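Local coordinates for putative metal resistance protein (Proteus mirabilis, PDB 6C29), which is the N-terminal periplasmic, tandem immunoglobulin-fold region of ScsB, which primes the disulfide isomerase ScsC, probably by acting as a protein-disulfide reductase, at residues P11-A16 / L111-N116; I68-S73 / P94-S99; G176-P181 / L198-D203; Y184-Q189 / A226-V231. All coordinates share one frame; numbering follows the deposited sequence. Where two conformers were deposited one is given.

Contact 1. Residues P11-A16 / L111-N116; sequences PDNDHA and LSTCSN
His15 and Thr113 meet through a short hydrogen bond, with His15 NE2 2.6 Å from Thr113 OG1; it is nearly straight, 165° at the hydrogen, and either group could be the donor. The hydroxyl oxygen lies at the edge of the imidazole and in its plane. Thr113 turns OG1 into the position between its backbone N and carbonyl carbon (chi1 55°), which presents the hydroxyl to the ring; CG2, beside the ring, also comes 4.4 Å from Ala16 CB. Ala16 CB also packs against Leu111 CD2 at 3.9 Å, so the alanine touches two side chains that project from the same side of strand 104-114.

The ring of His15 is framed from within its own loop. Asn13 OD1 sits 3.1 Å above the imidazole plane, over the ring centre, and the same oxygen accepts a 2.9 Å hydrogen bond from His15 N, closing an Asx turn. Asn13 ND2 is bonded to Thr121 OG1 on strand 118-128, and the ring of Trp42 stacks with His15. All the residues that touch here are buried.

On strand 104-114, Cys114 directs its side chain away from this contact; it may belong to the redox-active cysteine site. The arrangement, a loop turning a corner into strand 16-24 of one sheet while it packs on strand 104-114 of the other, is that of an immunoglobulin-type beta sandwich.

Contact 2. Residues I68-S73 / P94-S99; sequences IWHWPS and PIELKS
Ile68 pairs with Glu96 and Trp69 with Ile95 in an antiparallel ladder that adds strand 68-69 to the edge of a four-stranded immunoglobulin-fold sheet. Ile68 N bonds to Glu96 O, Glu96 N to Ile68 O and His70 N to Pro94 O.

In the His70 side chain, CB lies 3.3 Å from Pro94 O and 4.0 Å from Pro94 CG. CG stands beside the backbone N (chi1 -60°) and also near Pro94 O; the ring has that oxygen at its edge, near its plane, 3.3 Å from His70 CD2. Ile68 CG2 sits over one ring face, toward the rim. His70 CE1 is 3.6 Å from Glu96 OE2. At the tip His70 NE2 donates to Glu96 OE2, 2.8 Å away, which accepts through its anti lone pair, with ring and carboxylate planes only 26° apart. Glu96 has two deposited conformers, and this bond describes one. His70 O is buried without a polar partner in the model. Met145 of helix 137-145 packs against His70.

The face opposite Ile68 and Glu96 carries Trp69 and Ile95 side by side. Ile95 CD1 makes a CH-pi contact 4.1 Å from the centroid of the Trp69 six-membered ring, while Trp71 CZ2 lies 3.4 Å above the opposite face of the indole.

Contact 3. Residues G176-P181 / L198-D203; sequences GDWHQP and LTAKGD
The backbones of Trp178 and Gly202 are tied by one hydrogen bond, Trp178 N to Gly202 O at 3.1 Å, as the loop 176-181 runs in the opposite sense to the end of strand 191-201 without forming regular sheet pairing with it. A water reinforces this tie by donating both to Trp178 O and to Gly202 O, so the glycine carbonyl accepts two hydrogen bonds. Gly202 has positive phi, where the chain turns out of the strand.

Trp178 has more of its surface buried here than any other residue. Its CG stands beside the backbone N (chi1 -65°), and the pyrrole edge of the indole comes up to the backbone of Asp203. There NE1 makes a weak, bent hydrogen bond to Asp203 O, 3.0 Å long with an angle of 128°, and CD1 lies 3.4 Å from Asp203 C. Nearer the main chain, Trp178 CB packs on Ala200 CB at 3.8 Å. The carboxylate of Asp177 rests against the glycine, its OD1 3.4 Å from Gly202 C. At the other end Leu198 CD2 reaches the Pro181 carbonyl, 3.6 Å from Pro181 O, and touches Pro181 CB more loosely.

The contact lies at the surface, yet the indole is buried: Leu205 on strand 204-213, Arg173 at the end of strand 166-173 and Val231 on strand 226-233 pack against it. Leu205 also touches Pro181, Leu198 and Ala200. The loop packs beside edge strand 191-201 of one sheet before leading into strand 182-186 of the other, within the second immunoglobulin-like domain.

Contact 4. Residues Y184-Q189 / A226-V231; sequences YLDPPQ and ALSFVV
Ala226 meets Pro188 at the start of the strand, where Ala226 O lies 4.2 Å from Pro188 CG. A water donates to Ala226 O and also lies very close to Asp186 O, a distance short enough to be doubtful, between the two segments. Leu227 turns away from the neighbouring strand, though its CD1 comes within 4.4 Å of Leu185 CD2.

Ser228 is gripped twice by Asp186. Its carbonyl accepts from Asp186 N at 3.0 Å, and its hydroxyl, anti to the backbone N (chi1 171°), donates to Asp186 OD2 at 2.7 Å, meeting that oxygen from 36° out of the carboxylate plane. Gln239 NE2 bonds to the same hydroxyl. Asp186 has further partners in the N-terminal domain: OD2 forms a salt bridge with Arg47 and OD1 a hydrogen bond with Ser48, an arrangement that would favour the ionised carboxylate.

Phe229 lies alongside Leu185, both pointing the same way, with Phe229 CB 3.8 Å from Leu185 CG; Leu169 and Leu171 of strand 166-173 touch the Phe229 side chain. Val230 then forms the hydrogen-bonded pair with Tyr184 through two bonds of 2.9 Å, Tyr184 N to Val230 O and Val230 N to Tyr184 O. Pro74 touches Tyr184. Leu185, Leu227 and Phe229 face strands 166-173 and 191-201 of the other sheet, as in the core of an immunoglobulin-type beta sandwich, here the second domain.

Contacts 1 and 2 belong to the first immunoglobulin-like domain and contacts 3 and 4 to the second. Contact 1, which holds Cys114 and so probably borders the redox site, is remote from contact 3, their centres about 37 Å apart, and lies across the centre of the chain from contact 4. Contacts 2 and 4 meet where the domains abut: Ser73 OG lies 3.8 Å from Val230 CG1, although the centres are about 19 Å apart. Within the second domain, Trp178 CH2 of contact 3 packs 4.0 Å from Val231 CG2 of contact 4; contact 3 sets a loop against strand 191-201 of one sheet, while contact 4 pairs strands of the other.

Contact 1. Residues P11-A16 / L111-N116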
# COMPACT_ATOMS: atom_id res chain seq x y z
N PRO A 11 -6.26 15.59 19.07
CA PRO A 11 -6.99 15.41 20.32
C PRO A 11 -8.05 14.30 20.30
O PRO A 11 -8.29 13.66 21.33
CB PRO A 11 -7.67 16.79 20.52
CG PRO A 11 -6.80 17.75 19.82
CD PRO A 11 -6.22 17.00 18.64
N ASP A 12 -8.67 14.08 19.15
CA ASP A 12 -9.75 13.11 19.01
C ASP A 12 -9.33 11.74 18.52
O ASP A 12 -10.16 10.89 18.20
CB ASP A 12 -10.81 13.71 18.11
CG ASP A 12 -11.54 14.84 18.81
OD1 ASP A 12 -12.33 14.53 19.73
OD2 ASP A 12 -11.26 16.03 18.50
N ASN A 13 -8.04 11.54 18.39
CA ASN A 13 -7.51 10.23 18.02
C ASN A 13 -6.42 9.80 18.99
O ASN A 13 -5.28 10.28 18.91
CB ASN A 13 -6.98 10.28 16.59
CG ASN A 13 -6.48 8.93 16.10
OD1 ASN A 13 -5.90 8.17 16.87
ND2 ASN A 13 -6.65 8.66 14.81
N ASP A 14 -6.77 8.89 19.91
CA ASP A 14 -5.85 8.46 20.95
C ASP A 14 -5.05 7.23 20.57
O ASP A 14 -4.39 6.64 21.44
CB ASP A 14 -6.63 8.18 22.24
CG ASP A 14 -7.66 7.05 22.09
OD1 ASP A 14 -7.62 6.28 21.10
OD2 ASP A 14 -8.53 6.94 23.00
N HIS A 15 -5.12 6.83 19.30
CA HIS A 15 -4.53 5.56 18.89
C HIS A 15 -3.57 5.63 17.71
O HIS A 15 -3.21 4.59 17.14
CB HIS A 15 -5.63 4.55 18.54
CG HIS A 15 -6.50 5.00 17.43
ND1 HIS A 15 -7.72 5.61 17.64
CD2 HIS A 15 -6.32 4.96 16.09
CE1 HIS A 15 -8.25 5.91 16.47
NE2 HIS A 15 -7.42 5.53 15.51
N ALA A 16 -3.23 6.83 17.28
CA ALA A 16 -2.22 7.01 16.25
C ALA A 16 -1.32 8.18 16.56
O ALA A 16 -1.73 9.17 17.15
CB ALA A 16 -2.85 7.20 14.89
N LEU A 111 -5.55 10.38 7.51
CA LEU A 111 -5.18 9.05 7.95
C LEU A 111 -6.40 8.24 8.27
O LEU A 111 -7.25 8.66 9.07
CB LEU A 111 -4.27 9.09 9.17
CG LEU A 111 -3.82 7.72 9.68
CD1 LEU A 111 -2.86 7.08 8.71
CD2 LEU A 111 -3.14 7.92 11.04
N SER A 112 -6.54 7.10 7.63
CA SER A 112 -7.57 6.16 7.98
C SER A 112 -7.05 5.13 8.96
O SER A 112 -5.94 4.57 8.78
CB SER A 112 -8.06 5.47 6.73
OG SER A 112 -6.91 5.01 6.05
N THR A 113 -7.79 4.90 10.03
CA THR A 113 -7.43 3.86 10.99
C THR A 113 -8.68 3.05 11.22
O THR A 113 -9.81 3.56 11.11
CB THR A 113 -6.87 4.44 12.31
OG1 THR A 113 -7.78 5.38 12.89
CG2 THR A 113 -5.50 5.15 12.07
N CYS A 114 -8.49 1.79 11.55
CA CYS A 114 -9.60 0.88 11.72
C CYS A 114 -9.43 -0.08 12.88
O CYS A 114 -8.37 -0.66 13.06
CB CYS A 114 -9.81 0.08 10.46
SG CYS A 114 -11.09 -1.18 10.64
N SER A 115 -10.49 -0.25 13.64
CA SER A 115 -10.51 -1.32 14.60
C SER A 115 -11.68 -2.22 14.16
O SER A 115 -11.46 -3.27 13.54
CB SER A 115 -10.61 -0.75 16.02
OG SER A 115 -10.39 -1.74 17.02
N ASN A 116 -12.88 -1.80 14.45
CA ASN A 116 -14.10 -2.33 13.82
C ASN A 116 -14.89 -1.24 13.10
O ASN A 116 -15.92 -1.52 12.48
CB ASN A 116 -15.01 -2.96 14.86
CG ASN A 116 -15.61 -1.94 15.81
OD1 ASN A 116 -14.91 -1.08 16.36
ND2 ASN A 116 -16.93 -2.00 15.98

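Contact 2. Residues I68-S73 / P94-S99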
# COMPACT_ATOMS: atom_id res chain seq x y z
N ILE A 68 5.08 10.23 -6.09
CA ILE A 68 5.11 8.77 -5.99
C ILE A 68 4.95 8.40 -4.52
O ILE A 68 5.72 8.83 -3.67
CB ILE A 68 6.43 8.16 -6.51
CG1 ILE A 68 6.67 8.54 -7.97
CG2 ILE A 68 6.41 6.65 -6.35
CD1 ILE A 68 8.10 8.29 -8.44
N TRP A 69 3.91 7.62 -4.22
CA TRP A 69 3.68 7.08 -2.89
C TRP A 69 4.03 5.59 -2.94
O TRP A 69 3.39 4.81 -3.66
CB TRP A 69 2.23 7.28 -2.46
CG TRP A 69 1.85 6.82 -1.10
CD1 TRP A 69 1.91 5.53 -0.62
CD2 TRP A 69 1.30 7.61 -0.04
NE1 TRP A 69 1.43 5.49 0.67
CE2 TRP A 69 1.07 6.76 1.06
CE3 TRP A 69 1.00 8.98 0.08
CZ2 TRP A 69 0.52 7.21 2.25
CZ3 TRP A 69 0.47 9.42 1.26
CH2 TRP A 69 0.24 8.54 2.34
N HIS A 70 5.07 5.21 -2.24
CA HIS A 70 5.52 3.83 -2.26
C HIS A 70 4.78 3.10 -1.15
O HIS A 70 4.75 3.54 0.01
CB HIS A 70 7.02 3.71 -2.05
CG HIS A 70 7.85 4.42 -3.07
ND1 HIS A 70 8.19 3.84 -4.28
CD2 HIS A 70 8.44 5.63 -3.05
CE1 HIS A 70 8.94 4.69 -4.96
NE2 HIS A 70 9.10 5.78 -4.25
N TRP A 71 4.17 1.98 -1.49
CA TRP A 71 3.39 1.25 -0.52
C TRP A 71 4.15 0.04 -0.01
O TRP A 71 4.45 -0.87 -0.77
CB TRP A 71 2.07 0.78 -1.14
CG TRP A 71 1.15 1.89 -1.51
CD1 TRP A 71 1.06 2.52 -2.70
CD2 TRP A 71 0.17 2.49 -0.65
NE1 TRP A 71 0.09 3.50 -2.66
CE2 TRP A 71 -0.47 3.50 -1.40
CE3 TRP A 71 -0.21 2.31 0.68
CZ2 TRP A 71 -1.48 4.31 -0.85
CZ3 TRP A 71 -1.23 3.09 1.20
CH2 TRP A 71 -1.83 4.08 0.45
N PRO A 72 4.46 0.00 1.28
CA PRO A 72 5.07 -1.19 1.84
C PRO A 72 4.19 -2.39 1.63
O PRO A 72 2.95 -2.27 1.53
CB PRO A 72 5.25 -0.84 3.31
CG PRO A 72 5.35 0.68 3.30
CD PRO A 72 4.36 1.09 2.28
N SER A 73 4.82 -3.55 1.55
CA SER A 73 4.09 -4.77 1.31
C SER A 73 3.01 -4.92 2.39
O SER A 73 3.33 -4.81 3.58
CB SER A 73 5.07 -5.96 1.31
OG SER A 73 4.46 -7.07 0.73
N PRO A 94 7.45 5.70 2.26
CA PRO A 94 8.33 6.58 1.48
C PRO A 94 7.57 7.24 0.35
O PRO A 94 6.83 6.56 -0.37
CB PRO A 94 9.40 5.63 0.94
CG PRO A 94 8.99 4.23 1.36
CD PRO A 94 7.59 4.30 1.86
N ILE A 95 7.75 8.54 0.21
CA ILE A 95 7.08 9.37 -0.76
C ILE A 95 8.14 10.20 -1.49
O ILE A 95 9.16 10.56 -0.90
CB ILE A 95 6.06 10.27 -0.07
CG1 ILE A 95 4.99 9.41 0.63
CG2 ILE A 95 5.41 11.21 -1.06
CD1 ILE A 95 4.24 10.14 1.69
N GLU A 96 7.92 10.42 -2.78
CA GLU A 96 8.81 11.27 -3.56
C GLU A 96 7.98 12.29 -4.31
O GLU A 96 6.93 11.96 -4.84
CB GLU A 96 9.65 10.44 -4.53
CG GLU A 96 10.69 9.56 -3.84
CD GLU A 96 11.50 8.68 -4.79
OE1 GLU A 96 12.53 9.16 -5.32
OE2 GLU A 96 11.12 7.50 -5.01
N LEU A 97 8.48 13.53 -4.35
CA LEU A 97 7.83 14.65 -5.02
C LEU A 97 8.86 15.34 -5.91
O LEU A 97 10.04 15.38 -5.57
CB LEU A 97 7.27 15.72 -4.06
CG LEU A 97 6.33 15.34 -2.94
CD1 LEU A 97 6.00 16.60 -2.17
CD2 LEU A 97 5.05 14.73 -3.47
N LYS A 98 8.41 15.80 -7.07
CA LYS A 98 9.23 16.61 -7.98
C LYS A 98 8.66 18.01 -8.15
O LYS A 98 7.49 18.26 -7.85
CB LYS A 98 9.41 15.92 -9.32
CG LYS A 98 10.26 14.67 -9.24
CD LYS A 98 10.45 14.06 -10.60
CE LYS A 98 11.30 12.81 -10.53
NZ LYS A 98 11.32 12.15 -11.86
N SER A 99 9.52 18.94 -8.54
CA SER A 99 9.12 20.31 -8.84
C SER A 99 8.42 21.00 -7.69
O SER A 99 7.36 21.62 -7.87
CB SER A 99 8.19 20.32 -10.06
OG SER A 99 8.75 19.60 -11.14

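Contact 3. Residues G176-P181 / L198-D203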
# COMPACT_ATOMS: atom_id res chain seq x y z
N GLY A 176 12.90 -22.47 -7.29
CA GLY A 176 12.44 -23.21 -6.13
C GLY A 176 10.93 -23.40 -6.08
O GLY A 176 10.22 -23.25 -7.07
N ASP A 177 10.48 -23.80 -4.90
CA ASP A 177 9.09 -24.10 -4.63
C ASP A 177 8.43 -23.05 -3.78
O ASP A 177 9.10 -22.36 -3.02
CB ASP A 177 8.95 -25.42 -3.88
CG ASP A 177 9.27 -26.64 -4.73
OD1 ASP A 177 9.45 -26.48 -5.97
OD2 ASP A 177 9.31 -27.75 -4.15
N TRP A 178 7.10 -22.96 -3.88
CA TRP A 178 6.35 -22.09 -2.98
C TRP A 178 6.35 -22.66 -1.57
O TRP A 178 6.22 -23.88 -1.40
CB TRP A 178 4.93 -21.92 -3.49
CG TRP A 178 4.83 -21.21 -4.79
CD1 TRP A 178 4.61 -21.78 -6.02
CD2 TRP A 178 4.93 -19.81 -5.01
NE1 TRP A 178 4.54 -20.83 -6.98
CE2 TRP A 178 4.74 -19.60 -6.39
CE3 TRP A 178 5.15 -18.71 -4.19
CZ2 TRP A 178 4.78 -18.34 -6.96
CZ3 TRP A 178 5.18 -17.46 -4.74
CH2 TRP A 178 5.01 -17.27 -6.11
N HIS A 179 6.46 -21.79 -0.56
CA HIS A 179 6.49 -22.21 0.83
C HIS A 179 5.30 -21.71 1.63
O HIS A 179 4.49 -22.50 2.10
CB HIS A 179 7.82 -21.74 1.45
CG HIS A 179 9.01 -22.33 0.77
ND1 HIS A 179 9.99 -21.57 0.16
CD2 HIS A 179 9.35 -23.62 0.53
CE1 HIS A 179 10.89 -22.37 -0.38
NE2 HIS A 179 10.53 -23.62 -0.17
N GLN A 180 5.19 -20.40 1.80
CA GLN A 180 4.07 -19.80 2.50
C GLN A 180 3.63 -18.54 1.79
O GLN A 180 3.78 -17.45 2.33
CB GLN A 180 4.45 -19.47 3.96
CG GLN A 180 4.76 -20.68 4.82
CD GLN A 180 4.98 -20.32 6.27
OE1 GLN A 180 5.96 -20.73 6.87
NE2 GLN A 180 4.05 -19.56 6.84
N PRO A 181 3.09 -18.66 0.59
CA PRO A 181 2.73 -17.48 -0.17
C PRO A 181 1.53 -16.75 0.33
O PRO A 181 0.64 -17.32 0.95
CB PRO A 181 2.48 -18.03 -1.56
CG PRO A 181 2.06 -19.44 -1.32
CD PRO A 181 2.89 -19.91 -0.17
N LEU A 198 -5.58 -19.96 -2.05
CA LEU A 198 -4.29 -20.34 -2.61
C LEU A 198 -4.02 -21.82 -2.43
O LEU A 198 -4.23 -22.37 -1.35
CB LEU A 198 -3.15 -19.56 -1.94
CG LEU A 198 -3.01 -18.09 -2.35
CD1 LEU A 198 -4.17 -17.27 -1.84
CD2 LEU A 198 -1.68 -17.52 -1.83
N THR A 199 -3.54 -22.44 -3.50
CA THR A 199 -3.10 -23.83 -3.52
C THR A 199 -1.80 -23.92 -4.23
O THR A 199 -1.70 -23.46 -5.37
CB THR A 199 -4.09 -24.76 -4.21
OG1 THR A 199 -5.37 -24.62 -3.59
CG2 THR A 199 -3.63 -26.21 -4.06
N ALA A 200 -0.76 -24.48 -3.60
CA ALA A 200 0.54 -24.60 -4.24
C ALA A 200 1.07 -26.01 -4.24
O ALA A 200 0.87 -26.75 -3.28
CB ALA A 200 1.54 -23.68 -3.56
N LYS A 201 1.72 -26.38 -5.33
CA LYS A 201 2.47 -27.63 -5.42
C LYS A 201 3.71 -27.39 -6.25
O LYS A 201 3.64 -26.88 -7.37
CB LYS A 201 1.63 -28.74 -6.02
CG LYS A 201 2.38 -30.06 -5.91
CD LYS A 201 1.60 -31.26 -6.36
CE LYS A 201 2.35 -32.52 -5.95
NZ LYS A 201 1.58 -33.74 -6.29
N GLY A 202 4.86 -27.66 -5.65
CA GLY A 202 6.11 -27.37 -6.32
C GLY A 202 6.19 -25.89 -6.67
O GLY A 202 5.92 -25.04 -5.81
N ASP A 203 6.53 -25.59 -7.92
CA ASP A 203 6.67 -24.19 -8.34
C ASP A 203 5.38 -23.55 -8.86
O ASP A 203 5.41 -22.42 -9.34
CB ASP A 203 7.75 -24.08 -9.42
CG ASP A 203 7.36 -24.71 -10.74
OD1 ASP A 203 6.28 -25.29 -10.88
OD2 ASP A 203 8.19 -24.60 -11.68
O HOH W 1 4.85 -25.59 -3.14

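Contact 4. Residues Y184-Q189 / A226-V231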
# COMPACT_ATOMS: atom_id res chain seq x y z
N TYR A 184 -2.11 -10.21 -2.42
CA TYR A 184 -2.87 -9.00 -2.11
C TYR A 184 -3.23 -8.35 -3.42
O TYR A 184 -2.37 -7.95 -4.18
CB TYR A 184 -2.03 -8.07 -1.25
CG TYR A 184 -1.43 -8.80 -0.07
CD1 TYR A 184 -2.19 -9.05 1.05
CD2 TYR A 184 -0.14 -9.23 -0.09
CE1 TYR A 184 -1.68 -9.75 2.13
CE2 TYR A 184 0.41 -9.92 0.98
CZ TYR A 184 -0.36 -10.18 2.10
OH TYR A 184 0.16 -10.85 3.18
N LEU A 185 -4.53 -8.24 -3.70
CA LEU A 185 -4.98 -7.79 -5.02
C LEU A 185 -5.61 -6.41 -5.02
O LEU A 185 -6.28 -6.04 -4.07
CB LEU A 185 -5.97 -8.80 -5.61
CG LEU A 185 -5.40 -10.17 -5.92
CD1 LEU A 185 -5.85 -11.21 -4.92
CD2 LEU A 185 -5.79 -10.57 -7.27
N ASP A 186 -5.41 -5.68 -6.12
CA ASP A 186 -6.06 -4.41 -6.41
C ASP A 186 -7.26 -4.65 -7.32
O ASP A 186 -7.07 -4.96 -8.51
CB ASP A 186 -5.09 -3.45 -7.10
CG ASP A 186 -3.84 -3.18 -6.27
OD1 ASP A 186 -3.94 -2.43 -5.29
OD2 ASP A 186 -2.77 -3.69 -6.62
N PRO A 187 -8.49 -4.50 -6.83
CA PRO A 187 -9.65 -4.72 -7.72
C PRO A 187 -9.85 -3.58 -8.69
O PRO A 187 -9.49 -2.42 -8.40
CB PRO A 187 -10.83 -4.84 -6.75
CG PRO A 187 -10.41 -4.11 -5.51
CD PRO A 187 -8.89 -4.14 -5.45
N PRO A 188 -10.41 -3.90 -9.87
CA PRO A 188 -10.79 -2.81 -10.77
C PRO A 188 -11.85 -1.93 -10.15
O PRO A 188 -12.56 -2.37 -9.24
CB PRO A 188 -11.34 -3.54 -12.01
CG PRO A 188 -10.81 -4.91 -11.94
CD PRO A 188 -10.68 -5.22 -10.47
N GLN A 189 -11.94 -0.70 -10.62
CA GLN A 189 -12.93 0.24 -10.14
C GLN A 189 -14.32 -0.38 -10.24
O GLN A 189 -14.66 -0.98 -11.25
CB GLN A 189 -12.84 1.54 -10.95
CG GLN A 189 -13.74 2.67 -10.49
CD GLN A 189 -13.63 3.89 -11.39
OE1 GLN A 189 -12.76 3.95 -12.27
NE2 GLN A 189 -14.52 4.86 -11.21
N ALA A 226 -7.26 -4.36 -15.53
CA ALA A 226 -5.92 -4.49 -14.95
C ALA A 226 -5.89 -5.59 -13.90
O ALA A 226 -6.81 -5.70 -13.07
CB ALA A 226 -5.47 -3.18 -14.35
N LEU A 227 -4.85 -6.41 -13.99
CA LEU A 227 -4.53 -7.40 -12.97
C LEU A 227 -3.28 -6.91 -12.26
O LEU A 227 -2.17 -7.01 -12.76
CB LEU A 227 -4.31 -8.79 -13.59
CG LEU A 227 -3.90 -9.89 -12.60
CD1 LEU A 227 -4.93 -10.10 -11.51
CD2 LEU A 227 -3.65 -11.16 -13.34
N SER A 228 -3.49 -6.41 -11.06
CA SER A 228 -2.42 -5.83 -10.24
C SER A 228 -2.50 -6.50 -8.89
O SER A 228 -3.59 -6.58 -8.27
CB SER A 228 -2.61 -4.32 -10.11
OG SER A 228 -1.72 -3.75 -9.15
N PHE A 229 -1.36 -7.00 -8.41
CA PHE A 229 -1.31 -7.64 -7.12
C PHE A 229 0.13 -7.70 -6.63
O PHE A 229 1.07 -7.52 -7.40
CB PHE A 229 -1.96 -9.04 -7.16
CG PHE A 229 -1.29 -10.02 -8.08
CD1 PHE A 229 -0.25 -10.81 -7.66
CD2 PHE A 229 -1.77 -10.18 -9.36
CE1 PHE A 229 0.33 -11.74 -8.51
CE2 PHE A 229 -1.20 -11.12 -10.22
CZ PHE A 229 -0.16 -11.89 -9.80
N VAL A 230 0.25 -7.95 -5.34
CA VAL A 230 1.50 -8.25 -4.70
C VAL A 230 1.45 -9.70 -4.26
O VAL A 230 0.49 -10.14 -3.64
CB VAL A 230 1.73 -7.31 -3.51
CG1 VAL A 230 2.93 -7.78 -2.66
CG2 VAL A 230 1.88 -5.86 -4.02
N VAL A 231 2.48 -10.47 -4.58
CA VAL A 231 2.65 -11.81 -4.08
C VAL A 231 3.93 -11.85 -3.27
O VAL A 231 4.93 -11.24 -3.65
CB VAL A 231 2.65 -12.84 -5.24
CG1 VAL A 231 3.70 -12.50 -6.32
CG2 VAL A 231 2.87 -14.24 -4.73
O HOH W 2 -6.79 -6.65 -10.39